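Local coordinates for putative uncharacterized protein (Emericella nidulans, PDB 3PGB) that probably oxidises primary amines, as a copper- and topaquinone-dependent amine oxidase that also binds calcium ions, at residues A[645-658]-A[677-691]. Residues are numbered along the deposited sequence; the frame is centred on the assembly and turned at random.
With CA (calcium ion), chain E; CA (calcium ion), chain F; NAG (2-acetamido-2-deoxy-beta-D-glucopyranose), chain C.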
ATOM      1  N   ASP A 645     -10.707   1.860  14.163  1.00 15.74           N
ATOM      2  CA  ASP A 645     -10.440   1.755  12.724  1.00 15.79           C
ATOM      3  C   ASP A 645     -11.720   1.514  11.937  1.00 15.64           C
ATOM      4  O   ASP A 645     -11.913   2.073  10.867  1.00 15.82           O
ATOM      5  CB  ASP A 645      -9.481   0.599  12.414  1.00 15.95           C
ATOM      6  CG  ASP A 645      -8.175   0.682  13.180  1.00 16.30           C
ATOM      7  OD1 ASP A 645      -7.607  -0.393  13.481  1.00 17.43           O
ATOM      8  OD2 ASP A 645      -7.720   1.803  13.478  1.00 14.86           O
ATOM      9  N   VAL A 646     -12.574   0.641  12.459  1.00 15.66           N
ATOM     10  CA  VAL A 646     -13.776   0.200  11.753  1.00 15.37           C
ATOM     11  C   VAL A 646     -14.929   0.201  12.737  1.00 15.12           C
ATOM     12  O   VAL A 646     -14.819  -0.341  13.826  1.00 14.92           O
ATOM     13  CB  VAL A 646     -13.583  -1.210  11.139  1.00 15.42           C
ATOM     14  CG1 VAL A 646     -14.909  -1.802  10.676  1.00 14.99           C
ATOM     15  CG2 VAL A 646     -12.586  -1.151   9.986  1.00 15.22           C
ATOM     16  N   GLN A 647     -16.022   0.836  12.343  1.00 15.11           N
ATOM     17  CA  GLN A 647     -17.161   1.043  13.216  1.00 15.25           C
ATOM     18  C   GLN A 647     -18.435   0.844  12.399  1.00 15.51           C
ATOM     19  O   GLN A 647     -18.597   1.433  11.334  1.00 15.64           O
ATOM     20  CB  GLN A 647     -17.090   2.446  13.843  1.00 15.05           C
ATOM     21  CG  GLN A 647     -15.868   2.632  14.751  1.00 14.44           C
ATOM     22  CD  GLN A 647     -15.700   4.042  15.273  1.00 14.44           C
ATOM     23  OE1 GLN A 647     -16.121   4.350  16.384  1.00 14.38           O
ATOM     24  NE2 GLN A 647     -15.069   4.906  14.481  1.00 13.61           N
ATOM     25  N   VAL A 648     -19.322  -0.012  12.886  1.00 15.79           N
ATOM     26  CA  VAL A 648     -20.526  -0.351  12.151  1.00 16.11           C
ATOM     27  C   VAL A 648     -21.758   0.026  12.964  1.00 16.43           C
ATOM     28  O   VAL A 648     -21.856  -0.305  14.147  1.00 16.46           O
ATOM     29  CB  VAL A 648     -20.563  -1.847  11.792  1.00 16.02           C
ATOM     30  CG1 VAL A 648     -21.712  -2.127  10.858  1.00 15.33           C
ATOM     31  CG2 VAL A 648     -19.241  -2.269  11.152  1.00 16.00           C
ATOM     32  N   THR A 649     -22.675   0.743  12.321  1.00 16.67           N
ATOM     33  CA  THR A 649     -23.935   1.151  12.932  1.00 16.97           C
ATOM     34  C   THR A 649     -25.071   0.858  11.978  1.00 17.47           C
ATOM     35  O   THR A 649     -24.864   0.720  10.766  1.00 17.08           O
ATOM     36  CB  THR A 649     -23.981   2.660  13.228  1.00 16.88           C
ATOM     37  OG1 THR A 649     -23.946   3.390  11.995  1.00 16.85           O
ATOM     38  CG2 THR A 649     -22.818   3.084  14.112  1.00 16.62           C
ATOM     39  N   ARG A 650     -26.277   0.787  12.526  1.00 18.10           N
ATOM     40  CA  ARG A 650     -27.458   0.592  11.705  1.00 18.75           C
ATOM     41  C   ARG A 650     -27.793   1.901  11.017  1.00 18.63           C
ATOM     42  O   ARG A 650     -27.691   2.971  11.627  1.00 18.64           O
ATOM     43  CB  ARG A 650     -28.642   0.117  12.536  1.00 18.93           C
ATOM     44  CG  ARG A 650     -29.841  -0.187  11.683  1.00 21.13           C
ATOM     45  CD  ARG A 650     -30.897  -0.922  12.438  1.00 24.17           C
ATOM     46  NE  ARG A 650     -31.950  -1.375  11.543  1.00 26.54           N
ATOM     47  CZ  ARG A 650     -33.078  -1.954  11.945  1.00 29.01           C
ATOM     48  NH1 ARG A 650     -33.312  -2.157  13.245  1.00 29.39           N
ATOM     49  NH2 ARG A 650     -33.979  -2.340  11.038  1.00 29.56           N
ATOM     50  N   GLN A 651     -28.189   1.809   9.750  1.00 18.59           N
ATOM     51  CA  GLN A 651     -28.493   2.992   8.952  1.00 18.69           C
ATOM     52  C   GLN A 651     -29.755   3.687   9.470  1.00 18.55           C
ATOM     53  O   GLN A 651     -30.750   3.040   9.802  1.00 18.61           O
ATOM     54  CB  GLN A 651     -28.667   2.621   7.472  1.00 18.90           C
ATOM     55  CG  GLN A 651     -28.589   3.806   6.487  1.00 19.09           C
ATOM     56  CD  GLN A 651     -29.874   4.629   6.393  1.00 19.50           C
ATOM     57  OE1 GLN A 651     -30.968   4.147   6.694  1.00 19.07           O
ATOM     58  NE2 GLN A 651     -29.736   5.882   5.969  1.00 19.10           N
ATOM     59  N   HIS A 652     -29.685   5.009   9.542  1.00 18.31           N
ATOM     60  CA  HIS A 652     -30.842   5.838   9.805  1.00 18.14           C
ATOM     61  C   HIS A 652     -30.713   7.086   8.966  1.00 18.14           C
ATOM     62  O   HIS A 652     -29.608   7.558   8.711  1.00 18.03           O
ATOM     63  CB  HIS A 652     -30.915   6.218  11.280  1.00 18.17           C
ATOM     64  CG  HIS A 652     -31.134   5.053  12.189  1.00 18.10           C
ATOM     65  ND1 HIS A 652     -32.237   4.231  12.089  1.00 18.03           N
ATOM     66  CD2 HIS A 652     -30.393   4.568  13.210  1.00 18.01           C
ATOM     67  CE1 HIS A 652     -32.163   3.290  13.012  1.00 18.68           C
ATOM     68  NE2 HIS A 652     -31.052   3.471  13.705  1.00 18.26           N
ATOM     69  N   ASP A 653     -31.845   7.630   8.538  1.00 18.15           N
ATOM     70  CA  ASP A 653     -31.832   8.881   7.797  1.00 18.23           C
ATOM     71  C   ASP A 653     -31.519  10.053   8.718  1.00 17.77           C
ATOM     72  O   ASP A 653     -31.046  11.083   8.255  1.00 17.93           O
ATOM     73  CB  ASP A 653     -33.145   9.072   7.037  1.00 18.41           C
ATOM     74  CG  ASP A 653     -33.302   8.062   5.914  1.00 19.49           C
ATOM     75  OD1 ASP A 653     -32.272   7.672   5.326  1.00 21.82           O
ATOM     76  OD2 ASP A 653     -34.440   7.651   5.615  1.00 20.94           O
ATOM     77  N   PHE A 654     -31.754   9.875  10.017  1.00 17.29           N
ATOM     78  CA  PHE A 654     -31.372  10.872  11.022  1.00 16.94           C
ATOM     79  C   PHE A 654     -29.908  10.746  11.501  1.00 16.76           C
ATOM     80  O   PHE A 654     -29.497  11.448  12.432  1.00 16.47           O
ATOM     81  CB  PHE A 654     -32.350  10.862  12.214  1.00 16.98           C
ATOM     82  CG  PHE A 654     -32.582   9.504  12.824  1.00 16.58           C
ATOM     83  CD1 PHE A 654     -31.718   9.005  13.785  1.00 16.30           C
ATOM     84  CD2 PHE A 654     -33.692   8.745  12.462  1.00 17.08           C
ATOM     85  CE1 PHE A 654     -31.936   7.760  14.354  1.00 17.70           C
ATOM     86  CE2 PHE A 654     -33.921   7.492  13.021  1.00 17.25           C
ATOM     87  CZ  PHE A 654     -33.045   6.998  13.977  1.00 17.46           C
ATOM     88  N   GLU A 655     -29.130   9.866  10.866  1.00 16.46           N
ATOM     89  CA  GLU A 655     -27.681   9.803  11.083  1.00 16.36           C
ATOM     90  C   GLU A 655     -26.961   9.778   9.735  1.00 16.25           C
ATOM     91  O   GLU A 655     -26.316   8.784   9.393  1.00 16.39           O
ATOM     92  CB  GLU A 655     -27.305   8.554  11.900  1.00 16.49           C
ATOM     93  CG  GLU A 655     -27.779   8.562  13.353  1.00 16.40           C
ATOM     94  CD  GLU A 655     -27.670   7.200  14.042  1.00 16.81           C
ATOM     95  OE1 GLU A 655     -27.269   6.202  13.388  1.00 16.03           O
ATOM     96  OE2 GLU A 655     -28.001   7.134  15.251  1.00 15.86           O
ATOM     97  N   PRO A 656     -27.074  10.865   8.953  1.00 16.05           N
ATOM     98  CA  PRO A 656     -26.441  10.884   7.627  1.00 15.84           C
ATOM     99  C   PRO A 656     -24.922  11.031   7.680  1.00 15.83           C
ATOM    100  O   PRO A 656     -24.218  10.476   6.830  1.00 16.01           O
ATOM    101  CB  PRO A 656     -27.073  12.111   6.963  1.00 15.82           C
ATOM    102  CG  PRO A 656     -27.432  13.002   8.106  1.00 15.74           C
ATOM    103  CD  PRO A 656     -27.850  12.093   9.208  1.00 15.89           C
ATOM    104  N   THR A 657     -24.435  11.768   8.678  1.00 15.71           N
ATOM    105  CA  THR A 657     -23.023  12.111   8.808  1.00 15.55           C
ATOM    106  C   THR A 657     -22.496  11.731  10.187  1.00 15.18           C
ATOM    107  O   THR A 657     -23.225  11.801  11.168  1.00 15.44           O
ATOM    108  CB  THR A 657     -22.803  13.641   8.627  1.00 15.77           C
ATOM    109  OG1 THR A 657     -23.422  14.355   9.709  1.00 16.21           O
ATOM    110  CG2 THR A 657     -23.394  14.132   7.315  1.00 15.69           C
ATOM    111  N   SER A 658     -21.225  11.353  10.266  1.00 14.77           N
ATOM    112  CA  SER A 658     -20.589  11.062  11.547  1.00 14.36           C
ATOM    113  C   SER A 658     -20.125  12.327  12.275  1.00 14.36           C
ATOM    114  O   SER A 658     -19.743  12.256  13.445  1.00 14.42           O
ATOM    115  CB  SER A 658     -19.389  10.138  11.352  1.00 14.46           C
ATOM    116  OG  SER A 658     -18.444  10.696  10.460  1.00 14.03           O
ATOM    117  N   PHE A 677     -24.577   7.092  18.424  1.00 16.88           N
ATOM    118  CA  PHE A 677     -25.047   6.182  17.369  1.00 16.86           C
ATOM    119  C   PHE A 677     -25.162   4.748  17.882  1.00 16.93           C
ATOM    120  O   PHE A 677     -25.903   3.947  17.311  1.00 16.71           O
ATOM    121  CB  PHE A 677     -24.084   6.176  16.171  1.00 16.72           C
ATOM    122  CG  PHE A 677     -24.167   7.394  15.281  1.00 16.47           C
ATOM    123  CD1 PHE A 677     -24.629   8.630  15.751  1.00 16.46           C
ATOM    124  CD2 PHE A 677     -23.729   7.306  13.959  1.00 15.91           C
ATOM    125  CE1 PHE A 677     -24.674   9.740  14.909  1.00 15.98           C
ATOM    126  CE2 PHE A 677     -23.768   8.405  13.114  1.00 16.05           C
ATOM    127  CZ  PHE A 677     -24.244   9.630  13.592  1.00 16.61           C
ATOM    128  N   PHE A 678     -24.414   4.429  18.939  1.00 17.13           N
ATOM    129  CA  PHE A 678     -24.315   3.061  19.452  1.00 17.36           C
ATOM    130  C   PHE A 678     -25.253   2.844  20.639  1.00 17.65           C
ATOM    131  O   PHE A 678     -24.920   3.158  21.790  1.00 17.45           O
ATOM    132  CB  PHE A 678     -22.857   2.743  19.799  1.00 17.35           C
ATOM    133  CG  PHE A 678     -21.933   2.902  18.631  1.00 17.36           C
ATOM    134  CD1 PHE A 678     -21.651   1.823  17.796  1.00 17.27           C
ATOM    135  CD2 PHE A 678     -21.403   4.145  18.320  1.00 16.65           C
ATOM    136  CE1 PHE A 678     -20.827   1.981  16.687  1.00 17.11           C
ATOM    137  CE2 PHE A 678     -20.583   4.309  17.220  1.00 17.00           C
ATOM    138  CZ  PHE A 678     -20.291   3.224  16.399  1.00 16.74           C
ATOM    139  N   ASN A 679     -26.436   2.317  20.317  1.00 17.85           N
ATOM    140  CA  ASN A 679     -27.506   2.060  21.278  1.00 17.85           C
ATOM    141  C   ASN A 679     -28.066   0.653  21.081  1.00 17.83           C
ATOM    142  O   ASN A 679     -29.281   0.452  21.019  1.00 17.59           O
ATOM    143  CB  ASN A 679     -28.618   3.117  21.142  1.00 18.00           C
ATOM    144  CG  ASN A 679     -29.241   3.145  19.755  1.00 17.78           C
ATOM    145  OD1 ASN A 679     -28.606   2.753  18.773  1.00 17.94           O
ATOM    146  ND2 ASN A 679     -30.484   3.608  19.667  1.00 16.71           N
ATOM    147  N   GLY A 680     -27.160  -0.314  20.956  1.00 18.06           N
ATOM    148  CA  GLY A 680     -27.508  -1.739  20.993  1.00 18.14           C
ATOM    149  C   GLY A 680     -28.420  -2.285  19.906  1.00 18.12           C
ATOM    150  O   GLY A 680     -29.008  -3.350  20.083  1.00 18.32           O
ATOM    151  N   GLU A 681     -28.533  -1.578  18.784  1.00 18.06           N
ATOM    152  CA  GLU A 681     -29.367  -2.033  17.676  1.00 18.31           C
ATOM    153  C   GLU A 681     -28.752  -3.236  16.972  1.00 18.45           C
ATOM    154  O   GLU A 681     -27.526  -3.382  16.919  1.00 18.55           O
ATOM    155  CB  GLU A 681     -29.584  -0.915  16.657  1.00 18.55           C
ATOM    156  CG  GLU A 681     -30.396   0.252  17.166  1.00 19.19           C
ATOM    157  CD  GLU A 681     -30.722   1.242  16.072  1.00 20.34           C
ATOM    158  OE1 GLU A 681     -29.842   2.063  15.727  1.00 21.00           O
ATOM    159  OE2 GLU A 681     -31.861   1.208  15.560  1.00 21.52           O
ATOM    160  N   SER A 682     -29.611  -4.087  16.418  1.00 18.52           N
ATOM    161  CA  SER A 682     -29.172  -5.309  15.761  1.00 18.69           C
ATOM    162  C   SER A 682     -28.550  -5.003  14.405  1.00 18.82           C
ATOM    163  O   SER A 682     -29.057  -4.174  13.642  1.00 18.89           O
ATOM    164  CB  SER A 682     -30.342  -6.279  15.585  1.00 18.77           C
ATOM    165  OG  SER A 682     -29.942  -7.454  14.898  1.00 19.50           O
ATOM    166  N   LEU A 683     -27.443  -5.679  14.118  1.00 19.01           N
ATOM    167  CA  LEU A 683     -26.777  -5.576  12.827  1.00 19.03           C
ATOM    168  C   LEU A 683     -26.817  -6.931  12.117  1.00 19.10           C
ATOM    169  O   LEU A 683     -26.023  -7.186  11.210  1.00 19.18           O
ATOM    170  CB  LEU A 683     -25.330  -5.090  13.008  1.00 19.03           C
ATOM    171  CG  LEU A 683     -25.140  -3.740  13.715  1.00 18.68           C
ATOM    172  CD1 LEU A 683     -23.670  -3.493  13.998  1.00 17.80           C
ATOM    173  CD2 LEU A 683     -25.733  -2.588  12.904  1.00 18.09           C
ATOM    174  N   ASN A 684     -27.749  -7.793  12.526  1.00 19.25           N
ATOM    175  CA  ASN A 684     -27.969  -9.070  11.845  1.00 19.45           C
ATOM    176  C   ASN A 684     -29.000  -8.925  10.727  1.00 19.17           C
ATOM    177  O   ASN A 684     -30.192  -8.832  10.985  1.00 19.05           O
ATOM    178  CB  ASN A 684     -28.427 -10.144  12.827  1.00 19.71           C
ATOM    179  CG  ASN A 684     -28.478 -11.521  12.195  1.00 20.78           C
ATOM    180  OD1 ASN A 684     -27.491 -11.989  11.628  1.00 21.19           O
ATOM    181  ND2 ASN A 684     -29.626 -12.177  12.288  1.00 23.49           N
ATOM    182  N   GLN A 685     -28.520  -8.915   9.485  1.00 19.14           N
ATOM    183  CA  GLN A 685     -29.361  -8.749   8.301  1.00 18.99           C
ATOM    184  C   GLN A 685     -30.303  -7.553   8.399  1.00 18.81           C
ATOM    185  O   GLN A 685     -31.513  -7.667   8.191  1.00 18.96           O
ATOM    186  CB  GLN A 685     -30.114 -10.045   7.989  1.00 19.03           C
ATOM    187  CG  GLN A 685     -29.210 -11.120   7.428  1.00 19.65           C
ATOM    188  CD  GLN A 685     -28.581 -10.722   6.114  1.00 20.15           C
ATOM    189  OE1 GLN A 685     -27.379 -10.478   6.040  1.00 20.45           O
ATOM    190  NE2 GLN A 685     -29.394 -10.650   5.066  1.00 20.80           N
ATOM    191  N   THR A 686     -29.721  -6.406   8.731  1.00 18.62           N
ATOM    192  CA  THR A 686     -30.402  -5.123   8.643  1.00 18.41           C
ATOM    193  C   THR A 686     -29.535  -4.212   7.795  1.00 18.16           C
ATOM    194  O   THR A 686     -28.461  -4.624   7.347  1.00 18.02           O
ATOM    195  CB  THR A 686     -30.612  -4.480  10.031  1.00 18.49           C
ATOM    196  OG1 THR A 686     -29.367  -3.982  10.530  1.00 18.13           O
ATOM    197  CG2 THR A 686     -31.192  -5.495  11.015  1.00 19.08           C
ATOM    198  N   ASP A 687     -30.002  -2.981   7.577  1.00 17.73           N
ATOM    199  CA  ASP A 687     -29.249  -1.991   6.812  1.00 17.22           C
ATOM    200  C   ASP A 687     -28.149  -1.414   7.693  1.00 16.77           C
ATOM    201  O   ASP A 687     -28.420  -0.715   8.662  1.00 17.04           O
ATOM    202  CB  ASP A 687     -30.181  -0.883   6.296  1.00 17.23           C
ATOM    203  CG  ASP A 687     -29.498   0.069   5.309  1.00 17.23           C
ATOM    204  OD1 ASP A 687     -28.245   0.098   5.251  1.00 16.52           O
ATOM    205  OD2 ASP A 687     -30.222   0.787   4.582  1.00 16.17           O
ATOM    206  N   LEU A 688     -26.902  -1.702   7.347  1.00 16.31           N
ATOM    207  CA  LEU A 688     -25.767  -1.225   8.137  1.00 15.78           C
ATOM    208  C   LEU A 688     -24.945  -0.201   7.364  1.00 15.28           C
ATOM    209  O   LEU A 688     -25.017  -0.125   6.132  1.00 15.18           O
ATOM    210  CB  LEU A 688     -24.894  -2.399   8.612  1.00 15.81           C
ATOM    211  CG  LEU A 688     -24.492  -3.479   7.605  1.00 16.41           C
ATOM    212  CD1 LEU A 688     -23.456  -2.944   6.622  1.00 16.23           C
ATOM    213  CD2 LEU A 688     -23.970  -4.729   8.325  1.00 16.84           C
ATOM    214  N   VAL A 689     -24.190   0.601   8.106  1.00 14.77           N
ATOM    215  CA  VAL A 689     -23.236   1.538   7.538  1.00 14.18           C
ATOM    216  C   VAL A 689     -21.881   1.232   8.152  1.00 14.00           C
ATOM    217  O   VAL A 689     -21.757   1.134   9.375  1.00 13.97           O
ATOM    218  CB  VAL A 689     -23.611   2.992   7.867  1.00 14.09           C
ATOM    219  CG1 VAL A 689     -22.598   3.956   7.264  1.00 14.31           C
ATOM    220  CG2 VAL A 689     -24.993   3.300   7.372  1.00 13.95           C
ATOM    221  N   VAL A 690     -20.870   1.060   7.309  1.00 13.77           N
ATOM    222  CA  VAL A 690     -19.510   0.868   7.781  1.00 13.37           C
ATOM    223  C   VAL A 690     -18.798   2.215   7.740  1.00 13.24           C
ATOM    224  O   VAL A 690     -18.703   2.839   6.691  1.00 12.91           O
ATOM    225  CB  VAL A 690     -18.768  -0.160   6.929  1.00 13.46           C
ATOM    226  CG1 VAL A 690     -17.362  -0.396   7.478  1.00 13.36           C
ATOM    227  CG2 VAL A 690     -19.555  -1.458   6.883  1.00 13.20           C
ATOM    228  N   TRP A 691     -18.334   2.662   8.905  1.00 13.38           N
ATOM    229  CA  TRP A 691     -17.586   3.905   9.043  1.00 13.32           C
ATOM    230  C   TRP A 691     -16.096   3.568   9.160  1.00 13.22           C
ATOM    231  O   TRP A 691     -15.686   2.901  10.104  1.00 12.89           O
ATOM    232  CB  TRP A 691     -18.052   4.671  10.290  1.00 13.35           C
ATOM    233  CG  TRP A 691     -19.532   4.883  10.367  1.00 13.57           C
ATOM    234  CD1 TRP A 691     -20.454   4.038  10.908  1.00 14.50           C
ATOM    235  CD2 TRP A 691     -20.265   6.018   9.894  1.00 13.57           C
ATOM    236  NE1 TRP A 691     -21.716   4.571  10.798  1.00 13.98           N
ATOM    237  CE2 TRP A 691     -21.626   5.787  10.179  1.00 13.55           C
ATOM    238  CE3 TRP A 691     -19.903   7.207   9.257  1.00 13.43           C
ATOM    239  CZ2 TRP A 691     -22.626   6.702   9.848  1.00 13.67           C
ATOM    240  CZ3 TRP A 691     -20.899   8.115   8.930  1.00 13.67           C
ATOM    241  CH2 TRP A 691     -22.243   7.858   9.229  1.00 13.20           C
TER
HETATM  242 CA    CA E 902     -27.805   2.880  16.570  1.00 16.39          CA
HETATM  243 CA    CA F 903     -26.264  -0.372   4.088  1.00 15.97          CA
HETATM  244  C1  NAG C   1     -29.756 -13.491  11.712  1.00 27.91           C
HETATM  245  C2  NAG C   1     -30.839 -14.246  12.460  1.00 29.61           C
HETATM  246  C3  NAG C   1     -30.894 -15.658  11.889  1.00 29.96           C
HETATM  247  C4  NAG C   1     -31.199 -15.623  10.394  1.00 30.37           C
HETATM  248  C5  NAG C   1     -30.339 -14.595   9.652  1.00 29.51           C
HETATM  249  C6  NAG C   1     -31.039 -14.185   8.368  1.00 29.69           C
HETATM  250  C7  NAG C   1     -31.416 -14.004  14.845  1.00 31.45           C
HETATM  251  C8  NAG C   1     -30.914 -14.097  16.260  1.00 31.05           C
HETATM  252  N2  NAG C   1     -30.529 -14.280  13.882  1.00 30.67           N
HETATM  253  O3  NAG C   1     -31.888 -16.394  12.562  1.00 29.09           O
HETATM  254  O4  NAG C   1     -30.941 -16.901   9.834  1.00 32.11           O
HETATM  255  O5  NAG C   1     -30.095 -13.391  10.349  1.00 28.68           O
HETATM  256  O6  NAG C   1     -30.505 -14.963   7.333  1.00 30.91           O
HETATM  257  O7  NAG C   1     -32.589 -13.692  14.631  1.00 32.27           O
HETATM  258  O   HOH W   1     -14.208   4.091  11.957  1.00 18.33           O
HETATM  259  O   HOH W   2     -27.383   3.763  14.342  1.00 10.68           O
HETATM  260  O   HOH W   3     -28.877   4.988  16.693  1.00  7.09           O
HETATM  261  O   HOH W   4     -26.269  -2.853   4.547  1.00  6.14           O
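Thr649 and Trp691 meet on one face of an antiparallel pairing between strand 646-650 and the start of strand 686-698, where the indole NE1 donates to Thr649 OG1 at 2.8 Å, almost straight and nearly in the ring plane. With chi1 at 65°, the threonine turns its hydroxyl to the indole edge and leaves CG2 over the face of Phe678, 3.4 Å from its CZ; a branched residue thus serves a polar and an aromatic neighbour at once. Backbone bonds pair Gln647 with Trp691 and Thr649 with Val689, and Gln651 N continues the pairing to Asp687 O. On the other face Val648 is paired with Val690; its CG1 meets Leu688 CB and, from the preceding loop, Leu683 CD1, both at 3.9 Å.

Beyond the strand, Glu655 lies flat over the Phe677 ring, its CG 3.7 Å from the centroid in a CH-pi contact, while its carboxylate oxygens accept from two calcium-bound waters. Phe677 O (2.3 Å from that calcium), Asn679 OD1 and Glu681 OE1 bind the ion directly, and Glu584 completes the site. Glu681 OE1 also accepts from His652 NE2 at 2.7 Å through its syn lone pair, ring and carboxylate nearly coplanar; metal and histidine together fix the carboxylate's rotation, and the calcium probably draws some of its charge away from the imidazole. Asp687 OD1 and Leu688 O bind the second calcium with Asp541, Phe542 and Asp543, and Asp687 OD2 forms a salt bridge to Lys114.

Within the copper amine oxidase enzyme domain, strand 646-650 lies between strands 588-589 and 686-698; Val689 and Trp691 pack on strand 532-542, and Val648 and Leu688 on strand 548-562.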